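Local coordinates for protein L-methionine gamma-lyase (Fusobacterium nucleatum subsp. nucleatum, PDB 6LXU) that is a pyridoxal-phosphate-dependent enzyme of the Cys/Met metabolism family, built as an assembly of four copies of the same chain, at residues T347-P352 and G373-S378; K334-A339 and A389-G394; H106-K111 and K144-K149; T99-G104 and N150-Y155; T192-K197 and R266-C271. All blocks are in the same frame, centred on the assembly; numbering follows the deposited sequence.

Contact 1: T347-P352 and G373-S378; sequences TLIQHP and GLVRLS. With NO3 (nitrate ion), chain C.
R376 and Q350 form a hydrogen-bonded pair of an antiparallel beta arrangement, inside the smaller mixed sheet of the chain. R376 N gives a nearly straight bond to Q350 O (2.9 Å), and Q350 N returns one to R376 O. Two residues along, L348 and S378 repeat the exchange, S378 N to L348 O being 2.8 Å, while S378 OG turns to G343 N. The side chains of Q350 and R376 rise on the same face as that of S378. In the Q350 conformer described here, CG sits between the backbone N and the carbonyl carbon (chi1 50°), and Q350 NE2 lies over one face of the R376 guanidinium, with the amide and guanidinium planes 38° apart. R376 NH1 bonds to N161. On the other face, I349 CG1 meets V375 CG1 at 3.6 Å, both side chains also packing on L330 of helix 322-332. A nitrate ion, probably from the crystallisation liquor, spans the pair: in this conformer Q350 NE2 donates to its O3 (3.2 Å), and R376 NH2 weakly to its O1 (3.1 Å).

Contact 2: K334-A339 and A389-G394; sequences KLCSLA and ADLEQG
D390 carries its carboxylate out from helix 384-396 with CG anti to the backbone N (chi1 -170°), and this points both oxygens at three successive backbone N-H groups of K334, L335 and C336. OD1 takes the N-H of K334 on its syn lone pair, in an almost straight bond of 2.9 Å (175°). OD2 accepts twice: L335 N reaches it from well above the carboxylate plane at 2.9 Å, and C336 N comes in nearly along the C-O axis at 3.0 Å, from the same face. One turn further along the helix, Q393 holds the anti side of OD1, its NE2 donating at 3.1 Å with OD1 close to the amide plane; NE2 also bonds to N332 O. Four N-H groups therefore grip the two oxygens. Held by these donors, the buried carboxylate is probably ionised, and its rotation about CB-CG is fixed. Apolar contact is slight by comparison: C336 SG lies 4.2 Å from L391 CD2, while L391 packs back on I277 and F280 of helix 263-282. The K334 amine turns instead to N332 O. Such an aspartate on a helix, binding consecutive backbone amides of a loop, here fastens the turn between helix 322-332 and strand 337-338 to the C-terminal helix of the alpha/beta domain containing the smaller sheet.

Contact 3: H106-K111 and K144-K149; sequences HVVTDK and KNAMKK
V108 and A146 meet where a beta-alpha-beta crossover passes over strand 106-110, the next-to-outermost strand of the chain's large mixed sheet. V108 CG2 rests on A146 CB at 3.9 Å, close to where helix 140-146 stops. At the start of the strand, K148 of the loop leaving that helix covers one face of the H106 imidazole: its CE sits over the centre, 3.5 Å from the ring centroid and only 7° off the normal, a CH-pi contact in which the lysine chain crosses the ring at about a right angle. A bend at chi3 (-67°) brings CE there, while the ammonium beyond it forms a salt bridge with E131. At the ring's edge, near its plane, A146 O approaches CE1 at 3.3 Å. T151 OG1 at ND1 and T133 OG1 at NE2 hold the ring's rotation. Strands 131-135 and 151-157 lie in parallel on either side of 106-110, and helix 140-146 joins them, the arrangement typical of such a crossover.

Contact 4: T99-G104 and N150-Y155; sequences TVLKAG and NTRVVY
R152 reaches across to V100, curling its side chain against the end of helix 89-100. A bend at chi2 (56°) lays the guanidinium so that V100 O meets its edge in plane, and NE donates to that oxygen at 2.9 Å in a nearly straight bond (168°). The positive group thus sits at the carbonyl end of the helix, where the helix dipole would probably favour it. A water accepts from R152 NH2 at 2.9 Å and returns a long, weak bond to V100 O, while R152 NH1 goes to N181 O. Below the guanidinium the methylenes pack: L101 CD2 touches R152 CG at 3.8 Å, and the same methyl lies 3.9 Å from V153 CG2. The side chains of V100 and V153 cross at about a right angle, with their CG2 methyls 3.8 Å apart. At the far end of the turn N150 ND2 donates to G104 O at 2.9 Å, the oxygen lying in the amide plane; E131 takes a second bond from ND2. The connection from helix 89-100 to strand 106-110 is thereby tied to the start of strand 151-157, with L183 of strand 183-187 against V100, L125 of helix 115-125 against L101, and F128 of the third subunit also touching L101.

Contact 5: T192-K197 and R266-C271; sequences TPYMQK and RMERHC
T192 O, beside the helix carrying M267, is gripped by two backbone amides of its own turn: Q196 N at 3.0 Å and M195 N at 3.1 Å. The T192 hydroxyl adds an ST turn, OG1 accepting from Y194 N at 3.0 Å. This compact, weakly bonded turn of helix presents three side chains to helix 263-282. Y194 leads, with CG anti to the backbone N (chi1 179°): the tyrosine and M267 slide past each other in opposite directions, and M267 CB stands over one face of the ring in a CH-pi contact, 3.6 Å from the centroid and 17° off the normal, displaced toward the rim. M267 then folds at chi2 and chi3, and its CE meets T192 CG2 tip to tip at 3.7 Å. The same methyl lies against M195 CE at 3.4 Å, tighter than usual for two carbons. M195 CE also reaches C271 SG, one turn on along the helix, at 3.6 Å. The approach of the tyrosine hydroxyl to E268, which is modelled in two conformers, is too short to be sound and is doubtful. T192 and M267 both touch Y213. The turn after strand 183-187 thus packs on the long helix close to Y213, which follows the cofactor-modified K212, consistent with the interdomain helix of fold-type I PLP enzymes.

How the contacts relate
The contacts fall into two touching pairs and one between them in chain order. Contacts 3 and 4, centres 10 Å apart, share neighbouring strands of the large sheet, and contact 3 is nested within the loop that contact 4 closes; T109 OG1 to Y155 O, 2.7 Å, probably bonds them. Contacts 1 and 2, 11 Å apart, share the smaller sheet, where S337 probably bonds to T347 and I349, and contact 1 is the nested one. The nitrate sits at contact 1, where S341 N also binds it. Contact 4 lies across the chain's centre from contacts 1, 2 and 5. Contact 5 approaches contact 1 to about 6 Å at the nearest atoms and borders Y213, next to the cofactor-modified K212.

Contact 1: T347-P352 and G373-S378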
# COMPACT_ATOMS: atom_id res chain seq x y z
N THR A 347 9.44 17.51 -13.92
CA THR A 347 9.20 18.07 -15.25
C THR A 347 9.25 16.96 -16.29
O THR A 347 10.20 16.16 -16.29
CB THR A 347 10.22 19.17 -15.56
OG1 THR A 347 10.00 20.28 -14.69
CG2 THR A 347 10.12 19.67 -16.97
N LEU A 348 8.24 16.91 -17.16
CA LEU A 348 8.17 15.92 -18.22
C LEU A 348 8.17 16.62 -19.57
O LEU A 348 7.67 17.74 -19.69
CB LEU A 348 6.90 15.07 -18.10
CG LEU A 348 6.64 14.38 -16.77
CD1 LEU A 348 5.35 13.59 -16.84
CD2 LEU A 348 7.80 13.49 -16.35
N ILE A 349 8.68 15.94 -20.58
CA ILE A 349 8.79 16.54 -21.91
C ILE A 349 8.62 15.47 -22.97
O ILE A 349 9.01 14.30 -22.77
CB ILE A 349 10.13 17.30 -22.03
CG1 ILE A 349 10.15 18.25 -23.23
CG2 ILE A 349 11.32 16.36 -22.05
CD1 ILE A 349 11.38 19.14 -23.28
N GLN A 350 8.01 15.84 -24.10
CA GLN A 350 7.83 14.95 -25.23
C GLN A 350 7.93 15.72 -26.54
O GLN A 350 7.60 16.91 -26.58
CB GLN A 350 6.47 14.24 -25.14
CG GLN A 350 5.28 15.13 -24.89
CD GLN A 350 3.99 14.35 -24.96
OE1 GLN A 350 3.42 14.19 -26.03
NE2 GLN A 350 3.53 13.85 -23.81
N HIS A 351 8.33 15.02 -27.59
CA HIS A 351 8.44 15.56 -28.95
C HIS A 351 7.51 14.69 -29.79
O HIS A 351 7.92 13.61 -30.23
CB HIS A 351 9.89 15.47 -29.41
CG HIS A 351 10.11 15.87 -30.83
ND1 HIS A 351 10.79 15.08 -31.73
CD2 HIS A 351 9.75 16.99 -31.50
CE1 HIS A 351 10.84 15.70 -32.89
NE2 HIS A 351 10.21 16.86 -32.78
N PRO A 352 6.25 15.11 -29.96
CA PRO A 352 5.28 14.19 -30.55
C PRO A 352 5.68 13.62 -31.92
O PRO A 352 5.40 12.44 -32.19
CB PRO A 352 4.01 15.02 -30.65
CG PRO A 352 4.12 16.01 -29.56
CD PRO A 352 5.57 16.30 -29.38
N GLY A 373 8.82 20.49 -35.31
CA GLY A 373 9.57 21.07 -34.20
C GLY A 373 8.79 21.22 -32.90
O GLY A 373 9.30 21.83 -31.98
N LEU A 374 7.57 20.69 -32.84
CA LEU A 374 6.72 20.90 -31.67
C LEU A 374 7.19 20.06 -30.48
O LEU A 374 7.34 18.84 -30.60
CB LEU A 374 5.27 20.57 -32.01
CG LEU A 374 4.23 20.97 -30.96
CD1 LEU A 374 4.07 22.47 -30.85
CD2 LEU A 374 2.90 20.32 -31.30
N VAL A 375 7.39 20.73 -29.35
CA VAL A 375 7.78 20.10 -28.09
C VAL A 375 6.72 20.47 -27.05
O VAL A 375 6.29 21.63 -26.99
CB VAL A 375 9.18 20.55 -27.66
CG1 VAL A 375 9.56 19.96 -26.30
CG2 VAL A 375 10.20 20.17 -28.73
N ARG A 376 6.28 19.48 -26.27
CA ARG A 376 5.32 19.69 -25.18
C ARG A 376 6.01 19.49 -23.83
O ARG A 376 6.62 18.45 -23.59
CB ARG A 376 4.14 18.73 -25.28
CG ARG A 376 2.97 19.19 -24.43
CD ARG A 376 1.85 18.19 -24.35
NE ARG A 376 2.11 17.24 -23.28
CZ ARG A 376 1.20 16.51 -22.65
NH1 ARG A 376 -0.10 16.59 -22.99
NH2 ARG A 376 1.57 15.70 -21.67
N LEU A 377 5.92 20.51 -22.98
CA LEU A 377 6.57 20.52 -21.68
C LEU A 377 5.53 20.61 -20.57
O LEU A 377 4.71 21.53 -20.53
CB LEU A 377 7.50 21.72 -21.62
CG LEU A 377 8.35 21.89 -20.38
CD1 LEU A 377 9.39 20.79 -20.28
CD2 LEU A 377 9.04 23.25 -20.39
N SER A 378 5.56 19.63 -19.65
CA SER A 378 4.80 19.68 -18.40
C SER A 378 5.75 20.18 -17.32
O SER A 378 6.65 19.45 -16.88
CB SER A 378 4.28 18.30 -18.04
OG SER A 378 3.68 18.31 -16.74
N NO3 C . -0.28 13.06 -22.39
O1 NO3 C . -0.45 13.41 -21.23
O2 NO3 C . -1.20 13.23 -23.23
O3 NO3 C . 0.81 12.52 -22.74

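Contact 2: K334-A339 and A389-G394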
# COMPACT_ATOMS: atom_id res chain seq x y z
N LYS A 334 18.97 16.45 -19.04
CA LYS A 334 19.38 15.67 -17.86
C LYS A 334 18.43 15.77 -16.67
O LYS A 334 18.48 14.89 -15.80
CB LYS A 334 20.78 16.12 -17.41
CG LYS A 334 21.86 16.06 -18.48
CD LYS A 334 22.00 14.66 -19.07
CE LYS A 334 23.26 14.50 -19.92
NZ LYS A 334 23.20 15.31 -21.17
N LEU A 335 17.59 16.79 -16.63
CA LEU A 335 16.66 16.99 -15.52
C LEU A 335 15.24 16.68 -15.97
O LEU A 335 14.55 15.88 -15.32
CB LEU A 335 16.78 18.41 -14.98
CG LEU A 335 15.95 18.73 -13.74
CD1 LEU A 335 16.32 17.80 -12.59
CD2 LEU A 335 16.12 20.19 -13.35
N CYS A 336 14.80 17.28 -17.07
CA CYS A 336 13.51 16.98 -17.66
C CYS A 336 13.49 15.52 -18.08
O CYS A 336 14.47 15.03 -18.65
CB CYS A 336 13.29 17.84 -18.89
SG CYS A 336 13.38 19.63 -18.64
N SER A 337 12.37 14.83 -17.84
CA SER A 337 12.26 13.40 -18.16
C SER A 337 11.43 13.20 -19.41
O SER A 337 10.39 13.82 -19.58
CB SER A 337 11.62 12.66 -16.99
OG SER A 337 12.43 12.70 -15.82
N LEU A 338 11.88 12.26 -20.25
CA LEU A 338 11.22 11.94 -21.51
C LEU A 338 10.10 10.95 -21.21
O LEU A 338 10.38 9.80 -20.87
CB LEU A 338 12.23 11.35 -22.50
CG LEU A 338 13.56 12.09 -22.67
CD1 LEU A 338 14.38 11.48 -23.80
CD2 LEU A 338 13.29 13.56 -22.91
N ALA A 339 8.85 11.38 -21.32
CA ALA A 339 7.71 10.54 -20.91
C ALA A 339 6.44 11.17 -21.36
O ALA A 339 6.40 12.38 -21.58
CB ALA A 339 7.68 10.38 -19.40
N ALA A 389 18.28 25.94 -16.73
CA ALA A 389 19.66 25.56 -17.07
C ALA A 389 19.69 24.30 -17.92
O ALA A 389 20.48 24.20 -18.87
CB ALA A 389 20.50 25.39 -15.81
N ASP A 390 18.82 23.35 -17.61
CA ASP A 390 18.74 22.12 -18.39
C ASP A 390 18.27 22.40 -19.82
O ASP A 390 18.88 21.94 -20.77
CB ASP A 390 17.82 21.10 -17.69
CG ASP A 390 17.88 19.73 -18.29
OD1 ASP A 390 18.99 19.28 -18.69
OD2 ASP A 390 16.82 19.04 -18.33
N LEU A 391 17.17 23.13 -19.96
CA LEU A 391 16.70 23.51 -21.29
C LEU A 391 17.75 24.31 -22.06
O LEU A 391 17.96 24.06 -23.26
CB LEU A 391 15.41 24.31 -21.20
CG LEU A 391 14.19 23.56 -20.65
CD1 LEU A 391 13.07 24.53 -20.32
CD2 LEU A 391 13.72 22.50 -21.62
N GLU A 392 18.41 25.24 -21.39
CA GLU A 392 19.43 26.08 -22.03
C GLU A 392 20.57 25.24 -22.58
O GLU A 392 20.95 25.42 -23.75
CB GLU A 392 19.94 27.15 -21.06
CG GLU A 392 21.10 28.01 -21.57
CD GLU A 392 20.82 28.75 -22.86
OE1 GLU A 392 19.64 28.94 -23.25
OE2 GLU A 392 21.81 29.15 -23.52
N GLN A 393 21.13 24.32 -21.79
CA GLN A 393 22.23 23.49 -22.28
C GLN A 393 21.78 22.57 -23.40
O GLN A 393 22.53 22.34 -24.35
CB GLN A 393 22.97 22.75 -21.15
CG GLN A 393 22.19 21.65 -20.44
CD GLN A 393 22.11 20.35 -21.20
OE1 GLN A 393 22.97 20.03 -22.04
NE2 GLN A 393 21.07 19.57 -20.92
N GLY A 394 20.55 22.06 -23.34
CA GLY A 394 20.02 21.24 -24.42
C GLY A 394 19.84 22.02 -25.71
O GLY A 394 20.17 21.54 -26.80

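Contact 3: H106-K111 and K144-K149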
# COMPACT_ATOMS: atom_id res chain seq x y z
N HIS A 106 -26.91 12.53 -30.57
CA HIS A 106 -25.88 13.28 -31.26
C HIS A 106 -24.97 14.00 -30.25
O HIS A 106 -25.41 14.43 -29.18
CB HIS A 106 -26.54 14.25 -32.25
CG HIS A 106 -25.61 15.15 -32.99
ND1 HIS A 106 -25.62 16.52 -32.81
CD2 HIS A 106 -24.68 14.91 -33.95
CE1 HIS A 106 -24.73 17.07 -33.61
NE2 HIS A 106 -24.16 16.12 -34.33
N VAL A 107 -23.70 14.13 -30.63
CA VAL A 107 -22.67 14.79 -29.84
C VAL A 107 -21.99 15.83 -30.72
O VAL A 107 -21.64 15.54 -31.86
CB VAL A 107 -21.60 13.78 -29.34
CG1 VAL A 107 -20.45 14.49 -28.62
CG2 VAL A 107 -22.25 12.72 -28.47
N VAL A 108 -21.80 17.03 -30.17
CA VAL A 108 -20.96 18.06 -30.77
C VAL A 108 -19.71 18.19 -29.93
O VAL A 108 -19.79 18.38 -28.71
CB VAL A 108 -21.67 19.43 -30.85
CG1 VAL A 108 -20.73 20.51 -31.38
CG2 VAL A 108 -22.92 19.33 -31.71
N THR A 109 -18.55 18.12 -30.57
CA THR A 109 -17.29 18.25 -29.86
C THR A 109 -16.21 18.81 -30.79
O THR A 109 -16.51 19.23 -31.93
CB THR A 109 -16.89 16.92 -29.17
OG1 THR A 109 -15.82 17.16 -28.25
CG2 THR A 109 -16.46 15.87 -30.18
N ASP A 110 -14.98 18.88 -30.31
CA ASP A 110 -13.88 19.47 -31.05
C ASP A 110 -13.01 18.37 -31.64
O ASP A 110 -12.95 17.28 -31.11
CB ASP A 110 -13.07 20.37 -30.11
CG ASP A 110 -12.29 21.44 -30.85
OD1 ASP A 110 -11.28 21.11 -31.51
OD2 ASP A 110 -12.69 22.62 -30.77
N LYS A 111 -12.34 18.64 -32.76
CA LYS A 111 -11.25 17.73 -33.20
C LYS A 111 -10.01 17.74 -32.28
O LYS A 111 -9.28 16.74 -32.19
CB LYS A 111 -10.87 17.94 -34.67
CG LYS A 111 -10.43 19.34 -35.08
CD LYS A 111 -10.45 19.52 -36.60
CE LYS A 111 -11.86 19.72 -37.16
NZ LYS A 111 -12.40 21.09 -36.91
N LYS A 144 -23.03 26.66 -33.04
CA LYS A 144 -24.46 26.94 -33.23
C LYS A 144 -25.03 26.14 -34.41
O LYS A 144 -26.09 25.53 -34.30
CB LYS A 144 -24.70 28.42 -33.52
CG LYS A 144 -24.45 29.36 -32.36
CD LYS A 144 -24.54 30.80 -32.83
CE LYS A 144 -23.96 31.77 -31.83
NZ LYS A 144 -24.28 33.18 -32.19
N ASN A 145 -24.29 26.14 -35.51
CA ASN A 145 -24.73 25.47 -36.75
C ASN A 145 -24.75 23.94 -36.62
O ASN A 145 -25.52 23.29 -37.33
CB ASN A 145 -23.85 25.88 -37.94
CG ASN A 145 -24.06 27.33 -38.35
OD1 ASN A 145 -25.05 27.97 -38.00
ND2 ASN A 145 -23.10 27.86 -39.11
N ALA A 146 -23.92 23.37 -35.74
CA ALA A 146 -23.87 21.91 -35.51
C ALA A 146 -24.96 21.39 -34.59
O ALA A 146 -25.22 20.18 -34.59
CB ALA A 146 -22.51 21.52 -34.96
N MET A 147 -25.60 22.25 -33.80
CA MET A 147 -26.65 21.83 -32.87
C MET A 147 -27.83 21.22 -33.61
O MET A 147 -28.26 21.75 -34.65
CB MET A 147 -27.14 23.00 -32.01
CG MET A 147 -26.14 23.50 -30.97
SD MET A 147 -25.71 22.30 -29.68
CE MET A 147 -27.31 22.04 -28.91
N LYS A 148 -28.34 20.11 -33.09
CA LYS A 148 -29.53 19.45 -33.63
C LYS A 148 -30.49 19.14 -32.51
O LYS A 148 -30.12 19.17 -31.32
CB LYS A 148 -29.15 18.16 -34.36
CG LYS A 148 -28.18 18.39 -35.50
CD LYS A 148 -28.18 17.24 -36.49
CE LYS A 148 -27.63 15.97 -35.87
NZ LYS A 148 -27.69 14.84 -36.84
N LYS A 149 -31.73 18.81 -32.86
CA LYS A 149 -32.73 18.47 -31.86
C LYS A 149 -32.27 17.31 -30.95
O LYS A 149 -32.59 17.30 -29.77
CB LYS A 149 -34.06 18.11 -32.52
CG LYS A 149 -35.20 17.94 -31.53
CD LYS A 149 -36.51 17.67 -32.24
CE LYS A 149 -37.69 17.76 -31.28
NZ LYS A 149 -37.99 19.16 -30.88

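Contact 4: T99-G104 and N150-Y155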
# COMPACT_ATOMS: atom_id res chain seq x y z
N THR A 99 -23.65 6.64 -19.60
CA THR A 99 -24.83 6.93 -18.79
C THR A 99 -25.83 7.82 -19.53
O THR A 99 -27.03 7.54 -19.54
CB THR A 99 -24.43 7.57 -17.45
OG1 THR A 99 -23.60 6.65 -16.73
CG2 THR A 99 -25.65 7.90 -16.59
N VAL A 100 -25.33 8.90 -20.11
CA VAL A 100 -26.22 9.97 -20.60
C VAL A 100 -26.59 9.83 -22.07
O VAL A 100 -27.55 10.51 -22.51
CB VAL A 100 -25.65 11.39 -20.32
CG1 VAL A 100 -25.38 11.56 -18.84
CG2 VAL A 100 -24.43 11.71 -21.15
N LEU A 101 -25.89 9.00 -22.83
CA LEU A 101 -26.17 8.81 -24.25
C LEU A 101 -27.02 7.57 -24.49
O LEU A 101 -27.27 6.77 -23.59
CB LEU A 101 -24.87 8.72 -25.04
CG LEU A 101 -24.03 9.99 -25.11
CD1 LEU A 101 -22.67 9.70 -25.72
CD2 LEU A 101 -24.75 11.09 -25.90
N LYS A 102 -27.47 7.44 -25.73
CA LYS A 102 -28.12 6.24 -26.26
C LYS A 102 -27.94 6.27 -27.77
O LYS A 102 -27.65 7.32 -28.35
CB LYS A 102 -29.61 6.17 -25.88
CG LYS A 102 -30.47 7.29 -26.45
CD LYS A 102 -31.92 7.21 -25.99
CE LYS A 102 -32.77 8.29 -26.65
NZ LYS A 102 -32.34 9.66 -26.28
N ALA A 103 -28.12 5.12 -28.42
CA ALA A 103 -28.14 5.07 -29.88
C ALA A 103 -29.19 6.05 -30.41
O ALA A 103 -30.28 6.13 -29.85
CB ALA A 103 -28.43 3.67 -30.38
N GLY A 104 -28.81 6.80 -31.42
CA GLY A 104 -29.69 7.84 -31.98
C GLY A 104 -29.43 9.24 -31.46
O GLY A 104 -29.95 10.21 -32.03
N ASN A 150 -31.57 16.34 -31.54
CA ASN A 150 -31.09 15.16 -30.81
C ASN A 150 -29.67 15.31 -30.25
O ASN A 150 -29.09 14.31 -29.80
CB ASN A 150 -31.20 13.90 -31.69
CG ASN A 150 -30.29 13.94 -32.89
OD1 ASN A 150 -30.10 14.99 -33.49
ND2 ASN A 150 -29.71 12.80 -33.24
N THR A 151 -29.09 16.52 -30.26
CA THR A 151 -27.81 16.75 -29.58
C THR A 151 -27.98 16.58 -28.09
O THR A 151 -28.70 17.32 -27.44
CB THR A 151 -27.23 18.13 -29.91
OG1 THR A 151 -27.14 18.25 -31.32
CG2 THR A 151 -25.84 18.30 -29.27
N ARG A 152 -27.34 15.54 -27.56
CA ARG A 152 -27.43 15.23 -26.14
C ARG A 152 -26.23 15.75 -25.34
O ARG A 152 -26.36 16.00 -24.15
CB ARG A 152 -27.58 13.71 -25.97
CG ARG A 152 -27.62 13.19 -24.55
CD ARG A 152 -28.72 13.81 -23.70
NE ARG A 152 -28.86 13.12 -22.42
CZ ARG A 152 -29.41 13.63 -21.33
NH1 ARG A 152 -29.90 14.88 -21.33
NH2 ARG A 152 -29.50 12.90 -20.23
N VAL A 153 -25.08 15.85 -25.98
CA VAL A 153 -23.84 16.27 -25.32
C VAL A 153 -23.09 17.24 -26.20
O VAL A 153 -22.91 17.02 -27.40
CB VAL A 153 -22.92 15.06 -25.01
CG1 VAL A 153 -21.51 15.50 -24.62
CG2 VAL A 153 -23.53 14.18 -23.93
N VAL A 154 -22.63 18.33 -25.57
CA VAL A 154 -21.58 19.17 -26.11
C VAL A 154 -20.38 18.93 -25.20
O VAL A 154 -20.47 19.18 -24.00
CB VAL A 154 -22.00 20.66 -26.18
CG1 VAL A 154 -20.82 21.55 -26.51
CG2 VAL A 154 -23.10 20.82 -27.21
N TYR A 155 -19.30 18.40 -25.76
CA TYR A 155 -18.13 17.96 -24.98
C TYR A 155 -16.97 18.88 -25.30
O TYR A 155 -16.62 19.03 -26.47
CB TYR A 155 -17.80 16.51 -25.31
CG TYR A 155 -16.70 15.93 -24.45
CD1 TYR A 155 -15.38 16.19 -24.73
CD2 TYR A 155 -16.99 15.15 -23.34
CE1 TYR A 155 -14.35 15.70 -23.93
CE2 TYR A 155 -15.98 14.63 -22.54
CZ TYR A 155 -14.66 14.91 -22.84
OH TYR A 155 -13.66 14.37 -22.03
O HOH W 1 -29.63 10.06 -19.74

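Contact 5: T192-K197 and R266-C271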
# COMPACT_ATOMS: atom_id res chain seq x y z
N THR A 192 -7.43 22.46 -13.96
CA THR A 192 -7.71 22.09 -12.57
C THR A 192 -8.64 23.10 -11.91
O THR A 192 -8.75 24.24 -12.39
CB THR A 192 -6.45 21.93 -11.68
OG1 THR A 192 -6.07 23.20 -11.11
CG2 THR A 192 -5.26 21.31 -12.41
N PRO A 193 -9.25 22.74 -10.78
CA PRO A 193 -10.06 23.75 -10.08
C PRO A 193 -9.27 24.88 -9.44
O PRO A 193 -9.89 25.87 -9.00
CB PRO A 193 -10.84 22.95 -9.04
CG PRO A 193 -10.08 21.69 -8.89
CD PRO A 193 -9.44 21.40 -10.21
N TYR A 194 -7.95 24.80 -9.38
CA TYR A 194 -7.13 25.96 -9.01
C TYR A 194 -7.27 27.10 -10.01
O TYR A 194 -7.18 28.27 -9.62
CB TYR A 194 -5.66 25.52 -8.87
CG TYR A 194 -4.67 26.60 -8.52
CD1 TYR A 194 -4.42 26.91 -7.19
CD2 TYR A 194 -3.94 27.26 -9.49
CE1 TYR A 194 -3.49 27.86 -6.82
CE2 TYR A 194 -3.01 28.24 -9.14
CZ TYR A 194 -2.81 28.54 -7.81
OH TYR A 194 -1.90 29.49 -7.42
N MET A 195 -7.45 26.78 -11.29
CA MET A 195 -7.54 27.81 -12.33
C MET A 195 -8.93 28.03 -12.88
O MET A 195 -9.24 29.16 -13.28
CB MET A 195 -6.60 27.49 -13.49
CG MET A 195 -5.16 27.55 -13.06
SD MET A 195 -3.99 27.05 -14.33
CE MET A 195 -3.27 25.60 -13.55
N GLN A 196 -9.76 27.00 -12.96
CA GLN A 196 -10.99 27.08 -13.74
C GLN A 196 -12.03 26.21 -13.08
O GLN A 196 -11.72 25.08 -12.69
CB GLN A 196 -10.66 26.56 -15.14
CG GLN A 196 -11.73 26.65 -16.20
CD GLN A 196 -11.14 26.35 -17.57
OE1 GLN A 196 -10.81 27.27 -18.33
NE2 GLN A 196 -10.96 25.07 -17.88
N LYS A 197 -13.26 26.73 -12.93
CA LYS A 197 -14.36 26.00 -12.31
C LYS A 197 -15.55 26.02 -13.27
O LYS A 197 -16.43 26.90 -13.20
CB LYS A 197 -14.71 26.58 -10.94
CG LYS A 197 -13.56 26.49 -9.94
CD LYS A 197 -14.03 26.72 -8.51
CE LYS A 197 -12.86 26.89 -7.55
NZ LYS A 197 -13.28 26.74 -6.13
N ARG A 266 1.31 23.05 -4.78
CA ARG A 266 1.85 22.47 -6.01
C ARG A 266 1.42 23.31 -7.21
O ARG A 266 2.24 23.69 -8.03
CB ARG A 266 1.43 21.02 -6.20
CG ARG A 266 2.12 20.05 -5.24
CD ARG A 266 1.83 18.58 -5.51
NE ARG A 266 0.43 18.20 -5.28
CZ ARG A 266 -0.51 18.05 -6.23
NH1 ARG A 266 -0.23 18.26 -7.52
NH2 ARG A 266 -1.74 17.69 -5.88
N MET A 267 0.13 23.59 -7.32
CA MET A 267 -0.33 24.36 -8.48
C MET A 267 0.30 25.74 -8.53
O MET A 267 0.65 26.24 -9.61
CB MET A 267 -1.86 24.46 -8.51
CG MET A 267 -2.57 23.13 -8.71
SD MET A 267 -1.92 22.07 -10.01
CE MET A 267 -2.15 23.12 -11.44
N GLU A 268 0.45 26.38 -7.37
CA GLU A 268 1.09 27.69 -7.31
C GLU A 268 2.51 27.64 -7.85
O GLU A 268 2.91 28.48 -8.66
CB GLU A 268 1.05 28.26 -5.89
CG GLU A 268 -0.32 28.79 -5.54
CD GLU A 268 -0.47 29.30 -4.15
OE1 GLU A 268 0.47 29.14 -3.35
OE2 GLU A 268 -1.56 29.86 -3.88
N ARG A 269 3.28 26.63 -7.43
CA ARG A 269 4.66 26.51 -7.89
C ARG A 269 4.75 26.07 -9.34
O ARG A 269 5.59 26.57 -10.09
CB ARG A 269 5.43 25.56 -6.97
CG ARG A 269 6.90 25.36 -7.33
CD ARG A 269 7.68 26.66 -7.41
NE ARG A 269 7.54 27.51 -6.23
CZ ARG A 269 8.39 27.55 -5.20
NH1 ARG A 269 9.47 26.79 -5.19
NH2 ARG A 269 8.17 28.37 -4.19
N HIS A 270 3.89 25.15 -9.76
CA HIS A 270 3.82 24.75 -11.16
C HIS A 270 3.65 26.00 -12.06
O HIS A 270 4.38 26.18 -13.03
CB HIS A 270 2.60 23.83 -11.44
CG HIS A 270 2.77 22.38 -11.11
ND1 HIS A 270 3.70 21.57 -11.71
CD2 HIS A 270 2.02 21.56 -10.31
CE1 HIS A 270 3.55 20.33 -11.26
NE2 HIS A 270 2.53 20.29 -10.41
N CYS A 271 2.68 26.85 -11.72
CA CYS A 271 2.38 28.03 -12.54
C CYS A 271 3.47 29.08 -12.45
O CYS A 271 3.80 29.70 -13.47
CB CYS A 271 1.04 28.63 -12.17
SG CYS A 271 -0.38 27.58 -12.60